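Local coordinates for putative glycoside hydrolase (Bacteroides thetaiotaomicron VPI-5482, PDB 3HBZ), which is a putative glycoside hydrolase that binds calcium and may play a role in carbohydrate metabolism, at residues Met175-Asp188 and Ala192-Leu204. Numbering follows the deposited sequence.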
loop_
_atom_site.group_PDB
_atom_site.type_symbol
_atom_site.label_atom_id
_atom_site.label_comp_id
_atom_site.label_asym_id
_atom_site.label_seq_id
_atom_site.Cartn_x
_atom_site.Cartn_y
_atom_site.Cartn_z
HETATM N N MSE A 175 7.342 -17.107 -9.611
HETATM C CA MSE A 175 6.548 -15.881 -9.678
HETATM C C MSE A 175 6.646 -15.227 -11.078
HETATM O O MSE A 175 7.228 -14.172 -11.218
HETATM C CB MSE A 175 7.070 -14.949 -8.585
HETATM C CG MSE A 175 6.907 -15.515 -7.170
HETATM SE SE MSE A 175 7.719 -14.373 -5.811
HETATM C CE MSE A 175 6.689 -12.736 -6.156
ATOM N N PRO A 176 6.070 -15.865 -12.113
ATOM C CA PRO A 176 6.358 -15.466 -13.515
ATOM C C PRO A 176 5.708 -14.177 -14.013
ATOM O O PRO A 176 6.159 -13.622 -15.017
ATOM C CB PRO A 176 5.891 -16.666 -14.337
ATOM C CG PRO A 176 4.805 -17.346 -13.437
ATOM C CD PRO A 176 5.179 -17.036 -12.016
ATOM N N ILE A 177 4.733 -13.652 -13.300
ATOM C CA ILE A 177 4.090 -12.394 -13.676
ATOM C C ILE A 177 3.853 -11.568 -12.424
ATOM O O ILE A 177 3.935 -12.094 -11.306
ATOM C CB ILE A 177 2.743 -12.607 -14.409
ATOM C CG1 ILE A 177 1.735 -13.270 -13.480
ATOM C CG2 ILE A 177 2.921 -13.416 -15.784
ATOM C CD1 ILE A 177 0.272 -13.323 -14.051
ATOM N N ALA A 178 3.618 -10.268 -12.615
ATOM C CA ALA A 178 3.341 -9.339 -11.543
ATOM C C ALA A 178 2.138 -8.477 -11.915
ATOM O O ALA A 178 2.206 -7.662 -12.849
ATOM C CB ALA A 178 4.606 -8.404 -11.308
ATOM N N ALA A 179 1.040 -8.635 -11.201
ATOM C CA ALA A 179 -0.114 -7.815 -11.432
ATOM C C ALA A 179 0.169 -6.405 -11.009
ATOM O O ALA A 179 0.870 -6.192 -10.049
ATOM C CB ALA A 179 -1.376 -8.337 -10.634
ATOM N N GLY A 180 -0.400 -5.433 -11.703
ATOM C CA GLY A 180 -0.355 -4.064 -11.197
ATOM C C GLY A 180 -1.390 -3.956 -10.092
ATOM O O GLY A 180 -2.579 -4.295 -10.285
ATOM N N ASN A 181 -0.971 -3.454 -8.955
ATOM C CA ASN A 181 -1.882 -3.175 -7.863
ATOM C C ASN A 181 -1.654 -1.828 -7.163
ATOM O O ASN A 181 -0.631 -1.140 -7.328
ATOM C CB ASN A 181 -1.857 -4.327 -6.839
ATOM C CG ASN A 181 -0.489 -4.539 -6.249
ATOM O OD1 ASN A 181 0.488 -3.869 -6.615
ATOM N ND2 ASN A 181 -0.412 -5.456 -5.326
ATOM N N LEU A 182 -2.651 -1.449 -6.377
ATOM C CA LEU A 182 -2.536 -0.296 -5.525
ATOM C C LEU A 182 -3.483 -0.554 -4.392
ATOM O O LEU A 182 -4.627 -0.998 -4.626
ATOM C CB LEU A 182 -2.926 1.006 -6.229
ATOM C CG LEU A 182 -2.503 2.299 -5.535
ATOM C CD1 LEU A 182 -0.995 2.533 -5.869
ATOM C CD2 LEU A 182 -3.412 3.532 -5.960
ATOM N N PHE A 183 -3.041 -0.245 -3.177
ATOM C CA PHE A 183 -3.897 -0.439 -2.035
ATOM C C PHE A 183 -3.585 0.448 -0.839
ATOM O O PHE A 183 -2.497 0.967 -0.692
ATOM C CB PHE A 183 -3.856 -1.926 -1.607
ATOM C CG PHE A 183 -2.448 -2.454 -1.322
ATOM C CD1 PHE A 183 -1.624 -2.913 -2.341
ATOM C CD2 PHE A 183 -1.960 -2.479 -0.051
ATOM C CE1 PHE A 183 -0.376 -3.391 -2.094
ATOM C CE2 PHE A 183 -0.703 -2.948 0.210
ATOM C CZ PHE A 183 0.099 -3.418 -0.812
ATOM N N ILE A 184 -4.571 0.576 0.028
ATOM C CA ILE A 184 -4.394 1.210 1.313
ATOM C C ILE A 184 -3.751 0.211 2.273
ATOM O O ILE A 184 -4.255 -0.879 2.498
ATOM C CB ILE A 184 -5.694 1.738 1.878
ATOM C CG1 ILE A 184 -6.201 2.914 1.020
ATOM C CG2 ILE A 184 -5.513 2.193 3.433
ATOM C CD1 ILE A 184 -7.594 3.385 1.456
ATOM N N GLY A 185 -2.646 0.608 2.875
ATOM C CA GLY A 185 -1.855 -0.348 3.679
ATOM C C GLY A 185 -0.359 -0.136 3.457
ATOM O O GLY A 185 0.102 0.990 3.209
ATOM N N SER A 186 0.405 -1.223 3.522
ATOM C CA SER A 186 1.812 -1.145 3.217
ATOM C C SER A 186 2.329 -2.406 2.539
ATOM O O SER A 186 1.677 -3.458 2.560
ATOM C CB SER A 186 2.611 -0.865 4.500
ATOM O OG SER A 186 2.401 -1.884 5.446
ATOM N N PHE A 187 3.508 -2.283 1.935
ATOM C CA PHE A 187 4.145 -3.417 1.242
ATOM C C PHE A 187 5.402 -3.793 2.012
ATOM O O PHE A 187 6.299 -3.003 2.158
ATOM C CB PHE A 187 4.509 -3.092 -0.197
ATOM C CG PHE A 187 5.015 -4.308 -0.998
ATOM C CD1 PHE A 187 4.141 -5.237 -1.468
ATOM C CD2 PHE A 187 6.351 -4.506 -1.222
ATOM C CE1 PHE A 187 4.568 -6.330 -2.192
ATOM C CE2 PHE A 187 6.801 -5.625 -1.924
ATOM C CZ PHE A 187 5.904 -6.516 -2.415
ATOM N N ASP A 188 5.438 -5.004 2.549
ATOM C CA ASP A 188 6.559 -5.442 3.363
ATOM C C ASP A 188 7.555 -6.149 2.468
ATOM O O ASP A 188 7.392 -7.328 2.143
ATOM C CB ASP A 188 6.042 -6.328 4.480
ATOM C CG ASP A 188 7.162 -6.980 5.314
ATOM O OD1 ASP A 188 8.349 -6.844 4.999
ATOM O OD2 ASP A 188 6.797 -7.659 6.250
ATOM N N ALA A 192 8.617 -10.079 -0.036
ATOM C CA ALA A 192 8.220 -9.877 -1.416
ATOM C C ALA A 192 8.407 -11.125 -2.283
ATOM O O ALA A 192 7.620 -11.398 -3.173
ATOM C CB ALA A 192 9.013 -8.714 -2.037
HETATM N N MSE A 193 9.463 -11.875 -2.019
HETATM C CA MSE A 193 9.777 -13.021 -2.820
HETATM C C MSE A 193 9.945 -14.279 -1.982
HETATM O O MSE A 193 10.647 -15.181 -2.382
HETATM C CB MSE A 193 11.052 -12.705 -3.605
HETATM C CG MSE A 193 10.786 -11.805 -4.729
HETATM SE SE MSE A 193 12.264 -11.743 -5.980
HETATM C CE MSE A 193 11.324 -11.594 -7.538
ATOM N N SER A 194 9.363 -14.314 -0.795
ATOM C CA SER A 194 9.438 -15.503 0.078
ATOM C C SER A 194 8.028 -15.861 0.461
ATOM O O SER A 194 7.672 -16.984 0.365
ATOM C CB SER A 194 10.297 -15.221 1.316
ATOM O OG SER A 194 9.870 -14.023 1.906
ATOM N N ASN A 195 7.195 -14.865 0.817
ATOM C CA ASN A 195 5.757 -15.067 1.091
ATOM C C ASN A 195 4.952 -13.872 0.512
ATOM O O ASN A 195 4.503 -13.017 1.264
ATOM C CB ASN A 195 5.505 -15.122 2.610
ATOM C CG ASN A 195 5.981 -16.419 3.257
ATOM O OD1 ASN A 195 5.305 -17.426 3.174
ATOM N ND2 ASN A 195 7.113 -16.371 3.951
ATOM N N PRO A 196 4.819 -13.774 -0.824
ATOM C CA PRO A 196 4.339 -12.523 -1.421
ATOM C C PRO A 196 2.935 -12.113 -0.976
ATOM O O PRO A 196 2.604 -10.917 -0.915
ATOM C CB PRO A 196 4.398 -12.795 -2.929
ATOM C CG PRO A 196 4.483 -14.266 -3.064
ATOM C CD PRO A 196 5.272 -14.720 -1.848
ATOM N N LEU A 197 2.109 -13.087 -0.650
ATOM C CA LEU A 197 0.763 -12.765 -0.183
ATOM C C LEU A 197 0.786 -12.083 1.196
ATOM O O LEU A 197 -0.167 -11.409 1.544
ATOM C CB LEU A 197 -0.088 -14.028 -0.113
ATOM C CG LEU A 197 -0.449 -14.793 -1.405
ATOM C CD1 LEU A 197 -1.231 -16.114 -1.055
ATOM C CD2 LEU A 197 -1.248 -13.916 -2.424
ATOM N N LYS A 198 1.834 -12.361 1.995
ATOM C CA LYS A 198 2.058 -11.689 3.279
ATOM C C LYS A 198 2.672 -10.306 3.097
ATOM O O LYS A 198 2.639 -9.503 4.011
ATOM C CB LYS A 198 2.975 -12.501 4.187
ATOM C CG LYS A 198 2.486 -13.955 4.517
ATOM C CD LYS A 198 1.268 -13.980 5.336
ATOM C CE LYS A 198 1.515 -13.866 6.838
ATOM N NZ LYS A 198 0.138 -13.596 7.426
ATOM N N ALA A 199 3.238 -10.043 1.929
ATOM C CA ALA A 199 3.869 -8.763 1.644
ATOM C C ALA A 199 2.860 -7.623 1.516
ATOM O O ALA A 199 3.183 -6.476 1.848
ATOM C CB ALA A 199 4.702 -8.854 0.363
ATOM N N THR A 200 1.672 -7.905 1.001
ATOM C CA THR A 200 0.626 -6.884 0.832
ATOM C C THR A 200 -0.209 -6.786 2.096
ATOM O O THR A 200 -1.128 -7.579 2.316
ATOM C CB THR A 200 -0.274 -7.181 -0.393
ATOM O OG1 THR A 200 -0.805 -8.478 -0.273
ATOM C CG2 THR A 200 0.519 -7.144 -1.679
ATOM N N LYS A 201 0.102 -5.776 2.919
ATOM C CA LYS A 201 -0.591 -5.573 4.165
ATOM C C LYS A 201 -1.699 -4.568 3.951
ATOM O O LYS A 201 -1.449 -3.410 3.699
ATOM C CB LYS A 201 0.357 -5.104 5.256
ATOM C CG LYS A 201 1.408 -6.171 5.621
ATOM C CD LYS A 201 2.307 -5.736 6.764
ATOM C CE LYS A 201 3.043 -6.941 7.395
ATOM N NZ LYS A 201 4.151 -6.564 8.356
ATOM N N PHE A 202 -2.926 -5.047 4.048
ATOM C CA PHE A 202 -4.100 -4.274 3.681
ATOM C C PHE A 202 -4.741 -3.615 4.883
ATOM O O PHE A 202 -5.187 -4.291 5.838
ATOM C CB PHE A 202 -5.165 -5.196 3.054
ATOM C CG PHE A 202 -4.728 -5.904 1.780
ATOM C CD1 PHE A 202 -4.115 -5.212 0.741
ATOM C CD2 PHE A 202 -5.002 -7.269 1.604
ATOM C CE1 PHE A 202 -3.748 -5.853 -0.459
ATOM C CE2 PHE A 202 -4.653 -7.914 0.390
ATOM C CZ PHE A 202 -4.031 -7.218 -0.631
ATOM N N GLY A 203 -4.832 -2.293 4.818
ATOM C CA GLY A 203 -5.781 -1.531 5.648
ATOM C C GLY A 203 -5.127 -0.506 6.549
ATOM O O GLY A 203 -4.024 -0.736 7.031
ATOM N N LEU A 204 -5.833 0.597 6.805
ATOM C CA LEU A 204 -5.439 1.556 7.803
ATOM C C LEU A 204 -6.684 1.921 8.622
ATOM O O LEU A 204 -7.819 1.659 8.193
ATOM C CB LEU A 204 -4.821 2.792 7.153
ATOM C CG LEU A 204 -3.401 2.631 6.548
ATOM C CD1 LEU A 204 -2.953 3.950 5.819
ATOM C CD2 LEU A 204 -2.412 2.208 7.607
#
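Ser-186 and Lys-201 form an antiparallel hydrogen-bonded pair. Ser-186 N reaches Lys-201 O at 2.9 Å, and Lys-201 N returns to Ser-186 O at 2.8 Å. Beyond it, Asp-188 N meets a lone pair of Ala-199 O at 2.8 Å. At the other end Gly-203 N bonds to Ile-184 O. Gly-185 CA makes a CA-H...O contact of 3.1 Å with Lys-201 O. A CB would clash with that oxygen and be pressed against Ile-184 O. Asp-188 OD2 makes a long salt bridge of 3.6 Å with Lys-201 NZ; its OD1 accepts from Gly-190 N. Lys-201 NZ also bonds to a bound hexaethylene glycol, probably a crystallisation additive.

Phe-202 sends its CD1-CE1 edge over one face of Phe-183, an edge-to-face pair with planes at 86°. The Phe-183 ring, its CG set between backbone N and carbonyl carbon (chi1 55°), also brings CZ to 3.8 Å from Thr-200 CB. With an alanine in place of Phe-183, the Phe-202 edge would probably lose its aromatic face and a gap would open beside Thr-200. On the face carrying Thr-200, Phe-187 CE1 packs 3.6 Å from Ala-199 CB and CE2 near Ala-192 CB. Farther out, the bent Met-175 side chain brings CE against Ala-192 O and Pro-196 CB. The arrangement is a beta-hairpin with a long connection, strand 185-187 with 200-202, whose second strand also pairs with strand 306-313 in the putative carbohydrate metabolism domain.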